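Local coordinates for thrombospondin related anonymous protein (Plasmodium falciparum, PDB 4F1J) that probably acts as a surface adhesin of the malaria parasite, through a von Willebrand factor A domain that binds magnesium, at residues A[24-29]-A[81-86]; A[147-152]-A[185-190]; A[158-163]-A[174-179]. All coordinates share one frame; numbering follows the deposited sequence.

How the contacts relate
All three contacts belong to one von Willebrand factor A domain. Contacts 2 and 3 lie side by side, centres about 10 Å apart, because strands 145-151 and 176-179 are neighbours in the central sheet; Gly150 N reaches Ala177 O at 2.9 Å, and Gly152 N likewise pairs with Ser179 O. Contact 2 packs helix 184-200 on one face of this sheet edge, and contact 3 packs helix 157-163 on the opposite face, nested along the chain inside the loop that contact 2 closes. Contact 1 stands apart, its centre about 17 Å from that of contact 2. The magnesium ligand Asp123 lies about 8 to 9 Å, side chain to side chain, from Trp25, Phe149 and Asn160.

Contact 1 (A[24-29]-A[81-86]); sequences NWVKHA and SLLSTN
With chi1 at -179° the indole of Trp25 swings out from helix 22-38 on the far side of CB from the backbone N, while Leu83 has CG opposite its carbonyl carbon (chi1 -64°), which lets its CD2 branch reach Val26. The indole meets the loop edge-on: NE1 donates to Leu82 O at 3.2 Å, the oxygen lying in the ring plane and the N-H pointing almost straight at it (178°). The donor sits well above the plane of the Leu82 carbonyl, and Thr85 OG1 donates to the same oxygen at 2.7 Å from the opposite face, so two bonds grip it. In this Rossmann-like von Willebrand factor A domain the contact ties the first helix after strand 8-15 to the loop that follows helix 72-80. Beside the polar bond, Trp25 CZ2 rests on Leu82 CB at 4.0 Å, and Met14 of strand 8-15 touches both side chains. Val26 lies further out; there Leu83 CD2 sits 3.8 Å from Val26 CA and touches both valine methyls, the two side chains meeting at about a right angle. Arg22 NH2 binds Leu83 O, adding a second polar link between helix and loop.

Contact 2 (A[147-152]-A[185-190]); sequences AVFGIG and KNVIGP
Phe149 faces helix 184-200 from strand 145-151 and places its ring between strand and helix. Its CB leaves the strand toward the helix, and CG stands opposite the backbone N (chi1 -174°), which carries the ring outward from the sheet to Val187 and Ile188 of the helix. Passing along the ring, the first atom to meet the helix is CD2, with Ile188 CD1 4.0 Å away. One step further, CE2 touches both neighbours: it stays close to the same isoleucine methyl and makes the closest approach of the contact, 3.6 Å to Val187 CG1. At the tip, CZ lies 3.9 Å from Val187 CB.

The two aliphatic partners use the ring differently. Ile188 CD1 stands over one face, 4.3 Å from the centroid of the Phe149 ring and displaced toward the rim, a CH-pi contact in which the methyl is 24° off the normal of the Phe149 ring. Val187 comes in obliquely and packs against the outer end of the ring with CB and CG1. With CG1 of Ile188 anti to the backbone N and the chain bent at chi2 (61°), CD1 comes over that face even though CB does not aim at the strand.

No hydrogen bond crosses between the segments; the side chains that meet are all apolar, and the contact is buried. Phe191, one turn on, meets the Phe149 ring edge-to-face, and Leu32 of helix 22-38 touches both Phe149 and Ile188. This is helix-on-sheet packing of the Rossmann-like von Willebrand factor A fold, in which helix 184-200 covers the 145-151/176-179 end of one sheet face, beside helix 22-38.

Contact 3 (A[158-163]-A[174-179]); sequences AFNRFL and NLYADS. With EDO (1,2-ethanediol), chain L.
Tyr176 OH is the polar atom that joins the two segments, held by Asn160 from the helix and by a weak bond to Asp178 of its own strand. Asn160 ND2 donates to Tyr176 OH at 3.3 Å, with the oxygen in the amide plane and an N-H...O angle of 165°; the hydroxyl in turn donates to Asp178 OD2. The contact closes a beta-alpha-beta unit of the von Willebrand factor A domain, in which strand 145-151 leads through helix 157-163 to the edge strand 176-179.

Tyr176 reaches the helix with CG opposite its backbone N (chi1 180°), and its ring lies across the side chains of two successive residues. Asn160 approaches the CE1 side, its CB 3.4 Å from Tyr176 CE1, with amide and ring planes 47° apart. Arg161 comes from the same side of the ring plane, its CG meeting the opposite flank at 3.8 Å from Tyr176 CD2. Its guanidinium is turned nearly perpendicular to the ring and is engaged by the following loop, NE bonding to His167 O and NH2 to Gly171 O. Val148 of strand 145-151 touches both Asn160 and Tyr176.

Just ahead of the strand, a 1,2-ethanediol probably left from crystallisation bridges two backbone amides: Asn174 N donates to its O1 at 2.9 Å, and Leu175 N to its O2 at 3.0 Å.

Contact 1 (A[24-29]-A[81-86])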
loop_
_atom_site.group_PDB
_atom_site.type_symbol
_atom_site.label_atom_id
_atom_site.label_comp_id
_atom_site.label_asym_id
_atom_site.label_seq_id
_atom_site.Cartn_x
_atom_site.Cartn_y
_atom_site.Cartn_z
ATOM N N ASN A 24 12.051 14.070 1.942
ATOM C CA ASN A 24 10.678 13.658 1.662
ATOM C C ASN A 24 10.291 12.397 2.410
ATOM O O ASN A 24 9.156 12.295 2.885
ATOM C CB ASN A 24 10.451 13.431 0.176
ATOM C CG ASN A 24 10.296 14.705 -0.596
ATOM O OD1 ASN A 24 9.764 15.701 -0.093
ATOM N ND2 ASN A 24 10.708 14.680 -1.858
ATOM N N TRP A 25 11.225 11.465 2.545
ATOM C CA TRP A 25 10.977 10.255 3.343
ATOM C C TRP A 25 10.611 10.616 4.779
ATOM O O TRP A 25 9.646 10.107 5.362
ATOM C CB TRP A 25 12.207 9.366 3.344
ATOM C CG TRP A 25 12.040 8.110 4.098
ATOM C CD1 TRP A 25 12.570 7.798 5.300
ATOM C CD2 TRP A 25 11.317 6.942 3.663
ATOM N NE1 TRP A 25 12.220 6.531 5.664
ATOM C CE2 TRP A 25 11.440 5.984 4.679
ATOM C CE3 TRP A 25 10.558 6.632 2.526
ATOM C CZ2 TRP A 25 10.849 4.725 4.597
ATOM C CZ3 TRP A 25 9.977 5.386 2.445
ATOM C CH2 TRP A 25 10.125 4.450 3.470
ATOM N N VAL A 26 11.398 11.518 5.354
ATOM C CA VAL A 26 11.237 11.909 6.751
ATOM C C VAL A 26 10.026 12.821 6.946
ATOM O O VAL A 26 9.207 12.610 7.875
ATOM C CB VAL A 26 12.534 12.610 7.240
ATOM C CG1 VAL A 26 12.301 13.323 8.615
ATOM C CG2 VAL A 26 13.669 11.592 7.320
ATOM N N LYS A 27 9.894 13.842 6.093
ATOM C CA LYS A 27 8.836 14.844 6.281
ATOM C C LYS A 27 7.481 14.466 5.710
ATOM O O LYS A 27 6.462 14.993 6.172
ATOM C CB LYS A 27 9.252 16.240 5.760
ATOM C CG LYS A 27 10.431 16.852 6.520
ATOM C CD LYS A 27 10.268 16.891 8.038
ATOM C CE LYS A 27 9.567 18.140 8.545
ATOM N NZ LYS A 27 9.495 18.169 10.058
ATOM N N HIS A 28 7.447 13.530 4.759
ATOM C CA HIS A 28 6.194 13.210 4.074
ATOM C C HIS A 28 5.841 11.725 3.992
ATOM O O HIS A 28 4.697 11.362 4.348
ATOM C CB HIS A 28 6.159 13.806 2.688
ATOM C CG HIS A 28 6.363 15.296 2.670
ATOM N ND1 HIS A 28 5.487 16.171 3.269
ATOM C CD2 HIS A 28 7.335 16.051 2.114
ATOM C CE1 HIS A 28 5.922 17.410 3.091
ATOM N NE2 HIS A 28 7.047 17.366 2.401
ATOM N N ALA A 29 6.762 10.887 3.499
ATOM C CA ALA A 29 6.461 9.435 3.298
ATOM C C ALA A 29 6.108 8.730 4.602
ATOM O O ALA A 29 5.067 8.062 4.692
ATOM C CB ALA A 29 7.629 8.682 2.592
ATOM N N SER A 81 9.680 3.938 13.254
ATOM C CA SER A 81 11.021 3.361 13.266
ATOM C C SER A 81 11.695 3.376 11.896
ATOM O O SER A 81 12.905 3.145 11.810
ATOM C CB SER A 81 11.017 1.928 13.828
ATOM O OG SER A 81 10.685 0.953 12.860
ATOM N N LEU A 82 10.935 3.641 10.826
ATOM C CA LEU A 82 11.519 3.704 9.480
ATOM C C LEU A 82 12.401 4.935 9.304
ATOM O O LEU A 82 13.139 5.030 8.336
ATOM C CB LEU A 82 10.412 3.707 8.403
ATOM C CG LEU A 82 9.615 2.407 8.287
ATOM C CD1 LEU A 82 8.428 2.617 7.327
ATOM C CD2 LEU A 82 10.473 1.254 7.833
ATOM N N LEU A 83 12.282 5.884 10.227
ATOM C CA LEU A 83 13.103 7.095 10.214
ATOM C C LEU A 83 14.539 6.767 10.558
ATOM O O LEU A 83 15.457 7.270 9.917
ATOM C CB LEU A 83 12.556 8.113 11.218
ATOM C CG LEU A 83 11.155 8.660 10.924
ATOM C CD1 LEU A 83 10.647 9.472 12.126
ATOM C CD2 LEU A 83 11.123 9.499 9.670
ATOM N N SER A 84 14.731 5.884 11.538
ATOM C CA SER A 84 16.070 5.491 12.020
ATOM C C SER A 84 16.636 4.333 11.200
ATOM O O SER A 84 16.917 3.254 11.731
ATOM C CB SER A 84 15.988 5.098 13.498
ATOM O OG SER A 84 15.289 6.083 14.239
ATOM N N THR A 85 16.787 4.570 9.900
ATOM C CA THR A 85 17.293 3.590 8.952
ATOM C C THR A 85 18.119 4.295 7.871
ATOM O O THR A 85 18.204 5.527 7.848
ATOM C CB THR A 85 16.133 2.923 8.187
ATOM O OG1 THR A 85 15.458 3.931 7.433
ATOM C CG2 THR A 85 15.144 2.243 9.132
ATOM N N ASN A 86 18.653 3.491 6.953
ATOM C CA ASN A 86 19.353 3.967 5.764
ATOM C C ASN A 86 18.412 4.257 4.607
ATOM O O ASN A 86 18.858 4.410 3.476
ATOM C CB ASN A 86 20.425 2.956 5.321
ATOM C CG ASN A 86 19.850 1.618 4.870
ATOM O OD1 ASN A 86 18.666 1.319 5.082
ATOM N ND2 ASN A 86 20.697 0.793 4.234
#

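Contact 2 (A[147-152]-A[185-190])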
loop_
_atom_site.group_PDB
_atom_site.type_symbol
_atom_site.label_atom_id
_atom_site.label_comp_id
_atom_site.label_asym_id
_atom_site.label_seq_id
_atom_site.Cartn_x
_atom_site.Cartn_y
_atom_site.Cartn_z
ATOM N N ALA A 147 -5.186 -0.976 -4.634
ATOM C CA ALA A 147 -5.296 0.482 -4.675
ATOM C C ALA A 147 -3.905 1.081 -4.760
ATOM O O ALA A 147 -2.968 0.511 -4.227
ATOM C CB ALA A 147 -6.042 1.009 -3.436
ATOM N N VAL A 148 -3.786 2.231 -5.415
ATOM C CA VAL A 148 -2.507 2.909 -5.558
ATOM C C VAL A 148 -2.624 4.399 -5.237
ATOM O O VAL A 148 -3.497 5.112 -5.746
ATOM C CB VAL A 148 -1.918 2.768 -6.983
ATOM C CG1 VAL A 148 -0.642 3.608 -7.123
ATOM C CG2 VAL A 148 -1.615 1.286 -7.327
ATOM N N PHE A 149 -1.695 4.868 -4.423
ATOM C CA PHE A 149 -1.561 6.292 -4.091
ATOM C C PHE A 149 -0.220 6.731 -4.675
ATOM O O PHE A 149 0.839 6.356 -4.166
ATOM C CB PHE A 149 -1.597 6.468 -2.570
ATOM C CG PHE A 149 -1.617 7.912 -2.096
ATOM C CD1 PHE A 149 -0.427 8.600 -1.890
ATOM C CD2 PHE A 149 -2.819 8.557 -1.816
ATOM C CE1 PHE A 149 -0.421 9.905 -1.421
ATOM C CE2 PHE A 149 -2.821 9.878 -1.357
ATOM C CZ PHE A 149 -1.636 10.541 -1.149
ATOM N N GLY A 150 -0.278 7.520 -5.745
ATOM C CA GLY A 150 0.915 7.975 -6.454
ATOM C C GLY A 150 1.380 9.322 -5.962
ATOM O O GLY A 150 0.570 10.189 -5.644
ATOM N N ILE A 151 2.691 9.508 -5.927
ATOM C CA ILE A 151 3.282 10.707 -5.344
ATOM C C ILE A 151 4.310 11.320 -6.280
ATOM O O ILE A 151 5.221 10.650 -6.726
ATOM C CB ILE A 151 4.003 10.416 -4.030
ATOM C CG1 ILE A 151 3.104 9.618 -3.093
ATOM C CG2 ILE A 151 4.430 11.726 -3.376
ATOM C CD1 ILE A 151 3.802 9.053 -1.898
ATOM N N GLY A 152 4.169 12.612 -6.529
ATOM C CA GLY A 152 5.198 13.361 -7.220
ATOM C C GLY A 152 5.127 13.182 -8.714
ATOM O O GLY A 152 4.147 12.641 -9.271
ATOM N N LYS A 185 -0.698 14.473 2.929
ATOM C CA LYS A 185 -1.535 14.221 4.111
ATOM C C LYS A 185 -2.969 14.736 3.940
ATOM O O LYS A 185 -3.863 14.328 4.690
ATOM C CB LYS A 185 -0.892 14.775 5.397
ATOM C CG LYS A 185 0.228 13.872 5.943
ATOM C CD LYS A 185 0.945 14.513 7.128
ATOM C CE LYS A 185 0.156 14.348 8.408
ATOM N NZ LYS A 185 0.869 15.020 9.527
ATOM N N ASN A 186 -3.188 15.612 2.957
ATOM C CA ASN A 186 -4.537 16.099 2.620
ATOM C C ASN A 186 -5.300 15.213 1.648
ATOM O O ASN A 186 -6.517 15.349 1.507
ATOM C CB ASN A 186 -4.444 17.496 2.033
ATOM C CG ASN A 186 -3.761 18.471 2.966
ATOM O OD1 ASN A 186 -2.849 19.203 2.557
ATOM N ND2 ASN A 186 -4.195 18.493 4.227
ATOM N N VAL A 187 -4.596 14.316 0.970
ATOM C CA VAL A 187 -5.208 13.466 -0.066
ATOM C C VAL A 187 -5.495 12.060 0.492
ATOM O O VAL A 187 -6.424 11.398 0.044
ATOM C CB VAL A 187 -4.330 13.402 -1.349
ATOM C CG1 VAL A 187 -5.028 12.552 -2.445
ATOM C CG2 VAL A 187 -4.053 14.817 -1.877
ATOM N N ILE A 188 -4.754 11.655 1.520
ATOM C CA ILE A 188 -4.786 10.256 1.995
ATOM C C ILE A 188 -6.123 9.876 2.644
ATOM O O ILE A 188 -6.624 8.775 2.439
ATOM C CB ILE A 188 -3.583 9.941 2.948
ATOM C CG1 ILE A 188 -3.455 8.427 3.220
ATOM C CG2 ILE A 188 -3.712 10.699 4.271
ATOM C CD1 ILE A 188 -3.198 7.575 2.005
ATOM N N GLY A 189 -6.722 10.796 3.398
ATOM C CA GLY A 189 -8.031 10.523 4.019
ATOM C C GLY A 189 -9.137 10.236 3.018
ATOM O O GLY A 189 -9.739 9.164 3.057
ATOM N N PRO A 190 -9.421 11.190 2.101
ATOM C CA PRO A 190 -10.387 10.954 1.032
ATOM C C PRO A 190 -10.086 9.698 0.203
ATOM O O PRO A 190 -10.997 8.959 -0.165
ATOM C CB PRO A 190 -10.258 12.219 0.189
ATOM C CG PRO A 190 -9.877 13.274 1.183
ATOM C CD PRO A 190 -8.906 12.576 2.071
#

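Contact 3 (A[158-163]-A[174-179])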
loop_
_atom_site.group_PDB
_atom_site.type_symbol
_atom_site.label_atom_id
_atom_site.label_comp_id
_atom_site.label_asym_id
_atom_site.label_seq_id
_atom_site.Cartn_x
_atom_site.Cartn_y
_atom_site.Cartn_z
ATOM N N ALA A 158 -1.431 6.355 -16.163
ATOM C CA ALA A 158 -2.037 5.282 -16.951
ATOM C C ALA A 158 -1.708 3.923 -16.334
ATOM O O ALA A 158 -2.599 3.089 -16.119
ATOM C CB ALA A 158 -1.530 5.347 -18.400
ATOM N N PHE A 159 -0.436 3.707 -16.016
ATOM C CA PHE A 159 -0.067 2.420 -15.459
ATOM C C PHE A 159 -0.706 2.188 -14.094
ATOM O O PHE A 159 -1.150 1.088 -13.804
ATOM C CB PHE A 159 1.436 2.236 -15.314
ATOM C CG PHE A 159 1.778 1.021 -14.543
ATOM C CD1 PHE A 159 1.756 -0.221 -15.164
ATOM C CD2 PHE A 159 1.978 1.082 -13.158
ATOM C CE1 PHE A 159 2.023 -1.360 -14.448
ATOM C CE2 PHE A 159 2.233 -0.043 -12.459
ATOM C CZ PHE A 159 2.248 -1.282 -13.103
ATOM N N ASN A 160 -0.718 3.206 -13.238
ATOM C CA ASN A 160 -1.342 3.035 -11.927
ATOM C C ASN A 160 -2.829 2.683 -12.058
ATOM O O ASN A 160 -3.342 1.823 -11.351
ATOM C CB ASN A 160 -1.191 4.300 -11.101
ATOM C CG ASN A 160 0.252 4.602 -10.719
ATOM O OD1 ASN A 160 1.127 3.736 -10.719
ATOM N ND2 ASN A 160 0.500 5.861 -10.415
ATOM N N ARG A 161 -3.523 3.369 -12.966
ATOM C CA ARG A 161 -4.931 3.115 -13.216
ATOM C C ARG A 161 -5.170 1.713 -13.767
ATOM O O ARG A 161 -6.075 1.036 -13.288
ATOM C CB ARG A 161 -5.505 4.215 -14.111
ATOM C CG ARG A 161 -5.679 5.547 -13.354
ATOM C CD ARG A 161 -6.131 6.681 -14.269
ATOM N NE ARG A 161 -7.461 6.401 -14.788
ATOM C CZ ARG A 161 -8.601 6.938 -14.343
ATOM N NH1 ARG A 161 -8.624 7.880 -13.410
ATOM N NH2 ARG A 161 -9.734 6.553 -14.887
ATOM N N PHE A 162 -4.329 1.273 -14.715
ATOM C CA PHE A 162 -4.400 -0.088 -15.282
ATOM C C PHE A 162 -4.238 -1.113 -14.126
ATOM O O PHE A 162 -5.026 -2.070 -13.988
ATOM C CB PHE A 162 -3.271 -0.368 -16.311
ATOM C CG PHE A 162 -3.463 0.200 -17.706
ATOM C CD1 PHE A 162 -4.604 -0.070 -18.458
ATOM C CD2 PHE A 162 -2.400 0.890 -18.330
ATOM C CE1 PHE A 162 -4.730 0.407 -19.769
ATOM C CE2 PHE A 162 -2.512 1.372 -19.647
ATOM C CZ PHE A 162 -3.675 1.127 -20.363
ATOM N N LEU A 163 -3.223 -0.884 -13.286
ATOM C CA LEU A 163 -2.928 -1.783 -12.150
ATOM C C LEU A 163 -4.119 -2.027 -11.231
ATOM O O LEU A 163 -4.330 -3.165 -10.790
ATOM C CB LEU A 163 -1.749 -1.277 -11.319
ATOM C CG LEU A 163 -1.175 -2.294 -10.335
ATOM C CD1 LEU A 163 -0.555 -3.418 -11.107
ATOM C CD2 LEU A 163 -0.157 -1.603 -9.426
ATOM N N ASN A 174 -11.918 5.014 -8.134
ATOM C CA ASN A 174 -11.913 5.144 -6.681
ATOM C C ASN A 174 -10.710 4.478 -6.009
ATOM O O ASN A 174 -10.332 4.855 -4.916
ATOM C CB ASN A 174 -13.237 4.668 -6.088
ATOM C CG ASN A 174 -14.382 5.625 -6.421
ATOM O OD1 ASN A 174 -14.212 6.840 -6.348
ATOM N ND2 ASN A 174 -15.528 5.084 -6.822
ATOM N N LEU A 175 -10.082 3.532 -6.700
ATOM C CA LEU A 175 -8.896 2.841 -6.179
ATOM C C LEU A 175 -7.574 3.530 -6.522
ATOM O O LEU A 175 -6.520 2.960 -6.276
ATOM C CB LEU A 175 -8.855 1.395 -6.683
ATOM C CG LEU A 175 -9.987 0.509 -6.134
ATOM C CD1 LEU A 175 -9.878 -0.879 -6.731
ATOM C CD2 LEU A 175 -9.950 0.438 -4.617
ATOM N N TYR A 176 -7.645 4.750 -7.047
ATOM C CA TYR A 176 -6.459 5.500 -7.389
ATOM C C TYR A 176 -6.552 6.964 -6.942
ATOM O O TYR A 176 -7.578 7.605 -7.114
ATOM C CB TYR A 176 -6.182 5.422 -8.896
ATOM C CG TYR A 176 -4.954 6.209 -9.272
ATOM C CD1 TYR A 176 -3.708 5.857 -8.770
ATOM C CD2 TYR A 176 -5.030 7.343 -10.086
ATOM C CE1 TYR A 176 -2.563 6.605 -9.060
ATOM C CE2 TYR A 176 -3.888 8.073 -10.412
ATOM C CZ TYR A 176 -2.660 7.708 -9.898
ATOM O OH TYR A 176 -1.522 8.431 -10.221
ATOM N N ALA A 177 -5.470 7.484 -6.384
ATOM C CA ALA A 177 -5.308 8.915 -6.193
ATOM C C ALA A 177 -3.840 9.241 -6.329
ATOM O O ALA A 177 -2.975 8.358 -6.216
ATOM C CB ALA A 177 -5.861 9.348 -4.816
ATOM N N ASP A 178 -3.550 10.511 -6.582
ATOM C CA ASP A 178 -2.174 10.964 -6.519
ATOM C C ASP A 178 -2.075 12.355 -5.880
ATOM O O ASP A 178 -3.088 13.038 -5.647
ATOM C CB ASP A 178 -1.456 10.813 -7.876
ATOM C CG ASP A 178 -2.142 11.535 -9.019
ATOM O OD1 ASP A 178 -2.644 12.678 -8.815
ATOM O OD2 ASP A 178 -2.143 10.984 -10.143
ATOM N N SER A 179 -0.837 12.747 -5.581
ATOM C CA SER A 179 -0.551 13.967 -4.822
ATOM C C SER A 179 0.873 14.445 -5.042
ATOM O O SER A 179 1.786 13.645 -5.236
ATOM C CB SER A 179 -0.716 13.701 -3.327
ATOM O OG SER A 179 -0.514 14.891 -2.560
HETATM C C1 EDO L . -14.116 2.242 -8.722
HETATM O O1 EDO L . -14.034 3.472 -9.447
HETATM C C2 EDO L . -12.921 1.315 -8.934
HETATM O O2 EDO L . -11.655 1.932 -8.664
#